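Local atomic coordinates of TetR family transcriptional regulator (Streptomyces coelicolor, PDB entry 6SRN), a protein that probably represses transcription as a TetR-family DNA-binding regulator and binds a methylenomycin furan, a small furan-carboxylic acid hormone that controls antibiotic production. Residues E36-I41 with I78-E83; E104-M109 with L207-L212; S131-I136 with L140-V145. All coordinates share one frame; numbering follows the deposited sequence.

Contact 1. Residues E36-I41 with I78-E83; sequences EAASEI and IAVVEE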
# COMPACT_ATOMS: atom_id res chain seq x y z
N GLU A 36 -3.87 -19.53 -14.60
CA GLU A 36 -4.98 -18.60 -14.74
C GLU A 36 -6.14 -18.96 -13.80
O GLU A 36 -6.68 -18.09 -13.11
CB GLU A 36 -5.44 -18.56 -16.19
CG GLU A 36 -6.32 -17.39 -16.55
CD GLU A 36 -5.59 -16.01 -16.54
OE1 GLU A 36 -4.34 -15.87 -16.79
OE2 GLU A 36 -6.31 -15.01 -16.35
N ALA A 37 -6.47 -20.25 -13.75
CA ALA A 37 -7.49 -20.72 -12.82
C ALA A 37 -7.12 -20.48 -11.37
O ALA A 37 -7.95 -20.02 -10.59
CB ALA A 37 -7.79 -22.20 -13.05
N ALA A 38 -5.86 -20.77 -11.03
CA ALA A 38 -5.39 -20.51 -9.70
C ALA A 38 -5.50 -19.02 -9.37
O ALA A 38 -5.86 -18.65 -8.26
CB ALA A 38 -3.96 -20.97 -9.55
N SER A 39 -5.17 -18.20 -10.33
CA SER A 39 -5.20 -16.75 -10.13
C SER A 39 -6.60 -16.29 -9.84
O SER A 39 -6.82 -15.43 -9.00
CB SER A 39 -4.63 -16.03 -11.33
OG SER A 39 -3.21 -16.27 -11.40
N GLU A 40 -7.55 -16.78 -10.62
CA GLU A 40 -8.93 -16.41 -10.42
C GLU A 40 -9.34 -16.73 -8.99
O GLU A 40 -9.98 -15.91 -8.33
CB GLU A 40 -9.84 -17.13 -11.43
CG GLU A 40 -9.67 -16.62 -12.86
CD GLU A 40 -10.24 -17.53 -13.94
OE1 GLU A 40 -10.92 -18.52 -13.59
OE2 GLU A 40 -10.04 -17.25 -15.15
N ILE A 41 -9.00 -17.92 -8.52
CA ILE A 41 -9.40 -18.34 -7.17
C ILE A 41 -8.67 -17.58 -6.05
O ILE A 41 -9.27 -17.17 -5.06
CB ILE A 41 -9.29 -19.88 -7.05
CG1 ILE A 41 -10.36 -20.49 -7.94
CG2 ILE A 41 -9.44 -20.34 -5.59
CD1 ILE A 41 -10.21 -21.94 -8.21
N ILE A 78 3.53 -19.18 -5.21
CA ILE A 78 4.79 -18.63 -5.69
C ILE A 78 4.73 -18.41 -7.20
O ILE A 78 5.15 -17.37 -7.69
CB ILE A 78 5.98 -19.55 -5.32
CG1 ILE A 78 6.16 -19.52 -3.80
CG2 ILE A 78 7.23 -19.11 -6.05
CD1 ILE A 78 7.12 -20.57 -3.31
N ALA A 79 4.27 -19.41 -7.97
CA ALA A 79 4.28 -19.26 -9.42
C ALA A 79 3.40 -18.08 -9.90
O ALA A 79 3.75 -17.41 -10.83
CB ALA A 79 3.85 -20.55 -10.08
N VAL A 80 2.25 -17.90 -9.26
CA VAL A 80 1.37 -16.79 -9.58
C VAL A 80 2.07 -15.47 -9.32
O VAL A 80 2.11 -14.60 -10.17
CB VAL A 80 0.05 -16.88 -8.76
CG1 VAL A 80 -0.76 -15.58 -8.89
CG2 VAL A 80 -0.77 -18.07 -9.24
N VAL A 81 2.66 -15.31 -8.14
CA VAL A 81 3.35 -14.04 -7.84
C VAL A 81 4.52 -13.81 -8.78
O VAL A 81 4.71 -12.73 -9.33
CB VAL A 81 3.80 -14.00 -6.36
CG1 VAL A 81 4.62 -12.76 -6.09
CG2 VAL A 81 2.60 -14.03 -5.46
N GLU A 82 5.32 -14.84 -9.01
CA GLU A 82 6.47 -14.69 -9.93
C GLU A 82 5.99 -14.28 -11.32
O GLU A 82 6.61 -13.43 -11.99
CB GLU A 82 7.28 -15.98 -10.04
CG GLU A 82 8.11 -16.33 -8.86
CD GLU A 82 8.82 -17.65 -9.15
OE1 GLU A 82 8.33 -18.54 -9.90
OE2 GLU A 82 9.92 -17.76 -8.69
N GLU A 83 4.90 -14.85 -11.80
CA GLU A 83 4.44 -14.55 -13.13
C GLU A 83 3.99 -13.11 -13.23
O GLU A 83 4.21 -12.46 -14.25
CB GLU A 83 3.31 -15.51 -13.50
CG GLU A 83 2.54 -15.13 -14.73
CD GLU A 83 3.41 -14.89 -15.92
OE1 GLU A 83 4.45 -15.57 -16.04
OE2 GLU A 83 3.04 -14.02 -16.75
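Val80 reaches across from helix 73-86 to Ser39 and Ala38 of helix 31-49, joining the first helix of the TetR-type DNA-binding domain to the helix that follows its predicted helix-turn-helix. Val80 has the largest buried area of the three residues, and its side chain leaves the backbone toward the facing helix. Both its methyls abut the Ser39 hydroxyl from one side, almost equally near: CG1 lies 3.6 Å from Ser39 OG and CG2 lies 3.7 Å from the same oxygen. The valine torsion, with CG1 opposite the backbone N (chi1 169°), presents both methyls to the neighbouring helix. Ser39 OG is hydrogen-bonded to the carbonyl oxygen of Leu35, one turn back, so its polar need is met within its own helix and the valine meets it by van der Waals contact. The helices come close here, Ser39 CA and Val80 CA being 6.6 Å apart, with only small side chains, Ala38, Ser39 and Val80, meeting between the two segments. Leu35 and Phe42 also pack on Val80, while Val122 and Ala125 of helix 121-131 touch Ser39 and Val80 respectively, continuing the buried layer into the ligand-binding domain. Ala38 adds a looser apolar touch, its CB standing 4.3 Å from Val80 CG2.

Contact 2. Residues E104-M109 with L207-L212; sequences ETVEEM and LMFFAL
The aliphatic part of Glu107 lies over one face of the Phe209 ring while Val106 meets the same ring at its edge, so that two consecutive residues of helix 102-119 grip one aromatic side chain of helix 197-212. Glu107 CG is 3.5 Å from the ring centroid and only 17° off the ring normal, a CH-pi contact; its closest ring atom is CE1, at 3.4 Å from Glu107 CG. The two side chains run past each other in opposite directions, and the carboxylate plane is turned 39° from the ring. Beyond CG the glutamate chain is extended (chi2 -175°), which carries the carboxylate on past the ring to Arg205, one turn earlier on the phenylalanine's helix, where OE1 forms a salt bridge. One residue thus supplies both an apolar methylene for the ring and a charged link to the same helix. Val106 CG1 approaches Phe209 CZ at 4.0 Å, near the ring plane. Leu177 of helix 170-192 packs on both Val106 and Phe209, and Pro154 and Leu155 of helix 145-161 also touch Val106. Within this helical ligand-binding domain, helix 197-212 also faces the second subunit, where Met208 and Phe210 each pack on their own counterparts.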
# COMPACT_ATOMS: atom_id res chain seq x y z
N GLU A 104 8.70 8.59 -21.11
CA GLU A 104 7.44 8.07 -21.69
C GLU A 104 7.35 6.55 -21.55
O GLU A 104 6.26 6.03 -21.41
CB GLU A 104 7.40 8.39 -23.17
CG GLU A 104 7.04 9.83 -23.43
CD GLU A 104 7.05 10.10 -24.91
OE1 GLU A 104 7.80 9.39 -25.64
OE2 GLU A 104 6.26 10.94 -25.36
N THR A 105 8.48 5.87 -21.55
CA THR A 105 8.52 4.41 -21.37
C THR A 105 8.05 4.10 -19.96
O THR A 105 7.21 3.18 -19.77
CB THR A 105 9.92 3.86 -21.64
OG1 THR A 105 10.27 4.09 -23.03
CG2 THR A 105 10.07 2.40 -21.30
N VAL A 106 8.59 4.80 -18.98
CA VAL A 106 8.15 4.63 -17.57
C VAL A 106 6.65 4.92 -17.45
O VAL A 106 5.88 4.14 -16.85
CB VAL A 106 8.92 5.54 -16.63
CG1 VAL A 106 8.44 5.41 -15.20
CG2 VAL A 106 10.42 5.26 -16.67
N GLU A 107 6.17 6.02 -18.03
CA GLU A 107 4.77 6.36 -18.00
C GLU A 107 3.90 5.25 -18.58
O GLU A 107 2.87 4.88 -17.97
CB GLU A 107 4.48 7.62 -18.78
CG GLU A 107 4.89 8.91 -18.15
CD GLU A 107 4.37 9.99 -19.08
OE1 GLU A 107 3.11 10.22 -19.10
OE2 GLU A 107 5.20 10.49 -19.84
N GLU A 108 4.28 4.73 -19.75
CA GLU A 108 3.44 3.75 -20.42
C GLU A 108 3.47 2.41 -19.67
O GLU A 108 2.45 1.69 -19.63
CB GLU A 108 3.83 3.58 -21.88
CG GLU A 108 2.98 2.57 -22.64
CD GLU A 108 1.47 2.81 -22.67
OE1 GLU A 108 1.00 3.92 -22.35
OE2 GLU A 108 0.78 1.83 -23.04
N MET A 109 4.60 2.06 -19.09
CA MET A 109 4.63 0.84 -18.25
C MET A 109 3.63 0.91 -17.12
O MET A 109 2.91 -0.05 -16.83
CB MET A 109 6.03 0.62 -17.71
CG MET A 109 6.99 0.15 -18.79
SD MET A 109 6.71 -1.54 -19.26
CE MET A 109 7.31 -2.39 -17.81
N LEU A 207 0.91 14.64 -10.95
CA LEU A 207 1.83 15.27 -10.00
C LEU A 207 3.24 14.69 -10.10
O LEU A 207 4.23 15.41 -10.17
CB LEU A 207 1.33 15.06 -8.58
CG LEU A 207 -0.04 15.61 -8.21
CD1 LEU A 207 -0.39 15.20 -6.79
CD2 LEU A 207 -0.09 17.11 -8.37
N MET A 208 3.35 13.36 -10.11
CA MET A 208 4.68 12.75 -10.08
C MET A 208 5.45 13.10 -11.31
O MET A 208 6.62 13.43 -11.20
CB MET A 208 4.55 11.24 -9.95
CG MET A 208 3.78 10.92 -8.70
SD MET A 208 4.79 11.00 -7.24
CE MET A 208 6.01 9.67 -7.42
N PHE A 209 4.84 13.00 -12.49
CA PHE A 209 5.59 13.29 -13.71
C PHE A 209 5.83 14.78 -13.92
O PHE A 209 6.85 15.13 -14.48
CB PHE A 209 4.98 12.59 -14.91
CG PHE A 209 5.28 11.14 -14.91
CD1 PHE A 209 6.46 10.64 -15.44
CD2 PHE A 209 4.42 10.28 -14.26
CE1 PHE A 209 6.75 9.27 -15.36
CE2 PHE A 209 4.70 8.94 -14.21
CZ PHE A 209 5.86 8.44 -14.72
N PHE A 210 4.97 15.63 -13.37
CA PHE A 210 5.25 17.08 -13.37
C PHE A 210 6.54 17.35 -12.61
O PHE A 210 7.40 18.17 -13.06
CB PHE A 210 4.12 17.88 -12.76
CG PHE A 210 4.38 19.35 -12.76
CD1 PHE A 210 5.06 19.96 -11.71
CD2 PHE A 210 3.95 20.11 -13.82
CE1 PHE A 210 5.31 21.33 -11.72
CE2 PHE A 210 4.19 21.47 -13.85
CZ PHE A 210 4.89 22.07 -12.81
N ALA A 211 6.73 16.62 -11.52
CA ALA A 211 7.92 16.75 -10.67
C ALA A 211 9.17 16.09 -11.25
O ALA A 211 10.29 16.43 -10.84
CB ALA A 211 7.61 16.21 -9.31
N LEU A 212 9.02 15.11 -12.15
CA LEU A 212 10.15 14.40 -12.72
C LEU A 212 10.66 15.06 -13.99
O LEU A 212 11.83 14.96 -14.30
CB LEU A 212 9.83 12.94 -13.05
CG LEU A 212 9.59 12.10 -11.80
CD1 LEU A 212 8.97 10.80 -12.23
CD2 LEU A 212 10.86 11.85 -11.02

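Contact 3. Residues S131-I136 with L140-V145; sequences SERASI and LPLPYV. Unlike the reference sequence in segment 131-136: Ser135 (reference Phe). With LUB (4-(Hydroxymethyl)-2-propylfuran-3-carboxylic acid), chain B.
Two waters bridge the guanidinium of Arg133 to consecutive backbone carbonyls of the facing loop. Water 1 accepts from Arg133 NE at 2.8 Å and donates to Pro141 O; water 2 accepts from Arg133 NH2 at 3.0 Å and donates to Leu140 O. Both waters lie at the edge of the guanidinium, in its plane, while the Pro143 ring lies over one face, its CD 3.6 Å from Arg133 NH2. CG of the arginine sits between its backbone N and carbonyl carbon (chi1 63°), and a bend at chi3 (-67°) turns the head group over the proline. Leu142 CD2 comes near NH2 obliquely, and the methyls of Ile136 and Leu140 meet more loosely. NH1 is hydrogen-bonded to the carbonyl oxygen of Asn190 of the second subunit, which carries the contact to the dimer interface.

Pro143 and Tyr144 belong to the pocket of the bound furan. Pro143 CB lies over the centre of the Tyr144 ring, 3.4 Å above its plane, and the Tyr144 backbone N donates to ligand O10 at 2.9 Å with an N-H...O angle of 144°. Tyr85 OH forms another hydrogen bond to the ligand. The chemistry is consistent with recognition of the hormone's carboxylate partly by a main-chain amide; Arg133, from the preceding turn, holds the 140-145 loop through water and itself bonds the partner subunit.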
# COMPACT_ATOMS: atom_id res chain seq x y z
N SER A 131 -0.22 -9.07 -0.46
CA SER A 131 -0.88 -8.32 0.63
C SER A 131 -0.95 -9.15 1.87
O SER A 131 -0.93 -8.60 2.99
CB SER A 131 -2.33 -7.94 0.26
OG SER A 131 -3.24 -8.99 0.66
N GLU A 132 -1.08 -10.47 1.67
CA GLU A 132 -1.26 -11.47 2.67
C GLU A 132 0.08 -12.05 3.10
O GLU A 132 0.10 -12.93 3.90
CB GLU A 132 -2.21 -12.58 2.18
CG GLU A 132 -3.55 -11.95 1.73
CD GLU A 132 -4.68 -12.89 1.39
OE1 GLU A 132 -4.40 -14.11 1.25
OE2 GLU A 132 -5.85 -12.37 1.22
N ARG A 133 1.20 -11.51 2.64
CA ARG A 133 2.48 -12.19 2.85
C ARG A 133 2.85 -12.48 4.31
O ARG A 133 3.48 -13.47 4.56
CB ARG A 133 3.67 -11.47 2.22
CG ARG A 133 3.93 -10.09 2.81
CD ARG A 133 4.79 -9.23 1.91
NE ARG A 133 6.15 -9.71 1.76
CZ ARG A 133 7.22 -9.31 2.45
NH1 ARG A 133 7.15 -8.38 3.43
NH2 ARG A 133 8.40 -9.80 2.14
N ALA A 134 2.48 -11.59 5.24
CA ALA A 134 2.80 -11.76 6.66
C ALA A 134 2.12 -12.98 7.29
O ALA A 134 2.56 -13.46 8.34
CB ALA A 134 2.39 -10.51 7.42
N SER A 135 1.01 -13.43 6.69
CA SER A 135 0.33 -14.64 7.15
C SER A 135 0.09 -15.70 6.06
O SER A 135 -0.90 -16.42 6.10
CB SER A 135 -1.02 -14.26 7.79
OG SER A 135 -1.75 -13.40 6.95
N ILE A 136 0.99 -15.77 5.09
CA ILE A 136 1.08 -16.89 4.17
C ILE A 136 2.41 -17.54 4.48
O ILE A 136 3.48 -16.90 4.34
CB ILE A 136 1.04 -16.45 2.67
CG1 ILE A 136 -0.34 -15.83 2.34
CG2 ILE A 136 1.39 -17.62 1.73
CD1 ILE A 136 -0.46 -15.30 0.92
N LEU A 140 7.37 -16.28 -0.80
CA LEU A 140 7.04 -15.53 -2.00
C LEU A 140 8.17 -14.57 -2.31
O LEU A 140 8.93 -14.18 -1.40
CB LEU A 140 5.73 -14.75 -1.80
CG LEU A 140 4.46 -15.47 -1.40
CD1 LEU A 140 3.35 -14.44 -1.24
CD2 LEU A 140 4.01 -16.54 -2.38
N PRO A 141 8.33 -14.18 -3.57
CA PRO A 141 9.34 -13.17 -3.96
C PRO A 141 9.16 -11.87 -3.13
O PRO A 141 8.05 -11.47 -2.79
CB PRO A 141 9.11 -12.96 -5.44
CG PRO A 141 8.24 -14.08 -5.93
CD PRO A 141 7.48 -14.57 -4.72
N LEU A 142 10.27 -11.19 -2.86
CA LEU A 142 10.16 -9.88 -2.22
C LEU A 142 9.32 -8.97 -3.11
O LEU A 142 9.57 -8.89 -4.34
CB LEU A 142 11.54 -9.25 -2.03
CG LEU A 142 12.36 -9.73 -0.82
CD1 LEU A 142 13.75 -9.13 -0.93
CD2 LEU A 142 11.78 -9.39 0.54
N PRO A 143 8.36 -8.25 -2.50
CA PRO A 143 7.66 -7.22 -3.28
C PRO A 143 8.51 -6.00 -3.63
O PRO A 143 9.60 -5.77 -3.03
CB PRO A 143 6.51 -6.84 -2.37
CG PRO A 143 7.11 -7.00 -0.99
CD PRO A 143 7.91 -8.25 -1.10
N TYR A 144 8.07 -5.26 -4.62
CA TYR A 144 8.53 -3.90 -4.98
C TYR A 144 9.87 -3.86 -5.69
O TYR A 144 10.09 -2.98 -6.56
CB TYR A 144 8.54 -2.94 -3.75
CG TYR A 144 7.31 -3.10 -2.88
CD1 TYR A 144 6.01 -2.94 -3.40
CD2 TYR A 144 7.41 -3.51 -1.55
CE1 TYR A 144 4.91 -3.17 -2.62
CE2 TYR A 144 6.30 -3.72 -0.77
CZ TYR A 144 5.05 -3.58 -1.31
OH TYR A 144 3.96 -3.86 -0.54
N VAL A 145 10.78 -4.77 -5.32
CA VAL A 145 12.14 -4.65 -5.80
C VAL A 145 12.27 -4.92 -7.31
O VAL A 145 13.08 -4.30 -7.96
CB VAL A 145 13.15 -5.45 -4.97
CG1 VAL A 145 13.15 -5.04 -3.51
CG2 VAL A 145 12.85 -6.90 -5.07
C2 LUB B . 3.15 -3.18 -7.23
C4 LUB B . 2.50 -4.94 -6.00
C5 LUB B . 1.41 -4.25 -6.32
C6 LUB B . 3.85 -2.00 -7.78
O11 LUB B . 5.90 -4.07 -7.07
C9 LUB B . 5.03 -4.67 -6.39
O10 LUB B . 5.35 -5.61 -5.57
C3 LUB B . 3.64 -4.29 -6.46
C12 LUB B . 2.39 -6.30 -5.34
O13 LUB B . 3.23 -6.32 -4.16
O1 LUB B . 1.77 -3.06 -6.98
C7 LUB B . 3.68 -2.04 -9.30
C8 LUB B . 4.42 -0.92 -9.99
O HOH W 1 6.48 -11.64 -0.26
O HOH W 2 9.31 -12.05 0.40

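Overall arrangement
Contact 1 lies in the DNA-binding domain, whereas contacts 2 and 3 belong to the ligand-binding domain; along the chain, contact 3 is nested within the loop closed by contact 2. Contacts 1 and 3 have centres 14 Å apart and touch directly, Val81 CG1 lying 3.7 Å from Pro141 CD. Contact 2 lies on the other side of the chain's centre from contact 1, with 29 Å between their centres. Only contact 3 supplies residues to the furan pocket; the side chains of Val80 and Val106 stand about 10 Å and 9 Å from the ligand. The touch between 78-83 and 140-145 places the pocket loop directly against the DNA-binding domain, consistent with the ligand response expected of a TetR-family regulator, while contacts 2 and 3 both reach the second subunit.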